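Side-chain contact in alpha-1,2-mannosidase (PDB 2WW2), which probably hydrolyses alpha-1,2-linked mannosides with inversion of configuration, as a calcium-dependent glycoside hydrolase of family GH92: residues N383-S386 with L387-A391. Residues are numbered along the deposited sequence; the frame is centred on the assembly and turned at random.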
loop_
_atom_site.group_PDB
_atom_site.type_symbol
_atom_site.label_atom_id
_atom_site.label_comp_id
_atom_site.label_asym_id
_atom_site.label_seq_id
_atom_site.Cartn_x
_atom_site.Cartn_y
_atom_site.Cartn_z
ATOM N N ASN A 383 33.203 -8.995 1.457
ATOM C CA ASN A 383 33.241 -9.136 0.021
ATOM C C ASN A 383 34.571 -8.755 -0.635
ATOM O O ASN A 383 34.774 -9.000 -1.833
ATOM C CB ASN A 383 32.032 -8.442 -0.605
ATOM C CG ASN A 383 30.732 -9.039 -0.105
ATOM O OD1 ASN A 383 29.909 -8.356 0.536
ATOM N ND2 ASN A 383 30.561 -10.330 -0.343
ATOM N N SER A 384 35.486 -8.193 0.150
ATOM C CA SER A 384 36.874 -8.109 -0.279
ATOM C C SER A 384 37.329 -9.491 -0.802
ATOM O O SER A 384 38.077 -9.603 -1.787
ATOM C CB SER A 384 37.765 -7.705 0.895
ATOM O OG SER A 384 37.558 -8.577 2.008
ATOM N N VAL A 385 36.901 -10.535 -0.103
ATOM C CA VAL A 385 37.277 -11.897 -0.469
ATOM C C VAL A 385 36.755 -12.247 -1.860
ATOM O O VAL A 385 37.440 -12.872 -2.682
ATOM C CB VAL A 385 36.721 -12.884 0.574
ATOM C CG1 VAL A 385 36.944 -14.306 0.125
ATOM C CG2 VAL A 385 37.392 -12.602 1.952
ATOM N N SER A 386 35.541 -11.822 -2.140
ATOM C CA SER A 386 34.939 -12.109 -3.437
ATOM C C SER A 386 35.758 -11.515 -4.591
ATOM O O SER A 386 35.994 -12.180 -5.601
ATOM C CB SER A 386 33.496 -11.585 -3.486
ATOM O OG SER A 386 32.972 -11.731 -4.803
ATOM N N LEU A 387 36.194 -10.266 -4.455
ATOM C CA LEU A 387 37.014 -9.653 -5.512
ATOM C C LEU A 387 38.275 -10.465 -5.779
ATOM O O LEU A 387 38.652 -10.704 -6.923
ATOM C CB LEU A 387 37.442 -8.240 -5.120
ATOM C CG LEU A 387 36.495 -7.114 -5.551
ATOM C CD1 LEU A 387 35.142 -7.247 -4.830
ATOM C CD2 LEU A 387 37.165 -5.763 -5.234
ATOM N N LEU A 388 38.939 -10.883 -4.712
ATOM C CA LEU A 388 40.146 -11.678 -4.876
ATOM C C LEU A 388 39.852 -13.035 -5.525
ATOM O O LEU A 388 40.551 -13.470 -6.440
ATOM C CB LEU A 388 40.849 -11.880 -3.521
ATOM C CG LEU A 388 41.414 -10.640 -2.800
ATOM C CD1 LEU A 388 42.070 -11.046 -1.457
ATOM C CD2 LEU A 388 42.445 -9.971 -3.686
ATOM N N VAL A 389 38.831 -13.723 -5.029
ATOM C CA VAL A 389 38.590 -15.106 -5.492
ATOM C C VAL A 389 37.955 -15.138 -6.890
ATOM O O VAL A 389 38.316 -15.965 -7.744
ATOM C CB VAL A 389 37.725 -15.870 -4.486
ATOM C CG1 VAL A 389 37.342 -17.245 -5.060
ATOM C CG2 VAL A 389 38.501 -16.004 -3.147
ATOM N N ASP A 390 37.017 -14.232 -7.135
ATOM C CA ASP A 390 36.412 -14.169 -8.461
ATOM C C ASP A 390 37.508 -13.962 -9.511
ATOM O O ASP A 390 37.527 -14.643 -10.566
ATOM C CB ASP A 390 35.350 -13.062 -8.548
ATOM C CG ASP A 390 34.625 -13.061 -9.888
ATOM O OD1 ASP A 390 33.977 -14.090 -10.216
ATOM O OD2 ASP A 390 34.712 -12.045 -10.623
ATOM N N ALA A 391 38.433 -13.038 -9.226
ATOM C CA ALA A 391 39.534 -12.761 -10.156
ATOM C C ALA A 391 40.417 -13.986 -10.302
ATOM O O ALA A 391 40.751 -14.392 -11.415
ATOM C CB ALA A 391 40.358 -11.570 -9.684
#
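V385 and V389 pack side by side one turn apart, a local i to i+4 contact within a buried stretch of helix 383-393 of the catalytic domain. V385 CG1 lies 4.0 Å from V389 CG2, and both side chains point the same way. With CG1 of V389 anti to the backbone N (chi1 173°), CG2 falls beside that N and faces back toward V385, where it also lies 3.3 Å from V385 O. Branched at CB, the two valines form a compact apolar ridge that meets M408 of helix 401-413 and, on helix 444-465, C457 and I458 through V385 and F461 through V389.

Backbone bonds join the same turns. V389 N donates to V385 O at 2.9 Å, tying the two valines; D390 N likewise bonds S386 O and L387 N bonds N383 O, whereas the bond from L388 N to S384 O is weak. L387 reaches back along the helix, its CD1 3.5 Å from N383 O, and with L388 supplies apolar bulk against helix 347-364.

The polar ends of S384, S386 and D390 each find a partner outside this stretch. S384 OG is hydrogen-bonded to E369 OE2 and S386 OG to Y453 OH; a serine puts its hydroxyl only one carbon from the backbone. The D390 carboxylate is held at both oxygens, OD1 by the backbone N of G648 and OD2 in a salt bridge to K394, which together fix its rotation. The arrangement is a buried i to i+4 alpha-helical contact among the packed helices of the catalytic domain, consistent with the (alpha/alpha)6-barrel fold of this clan.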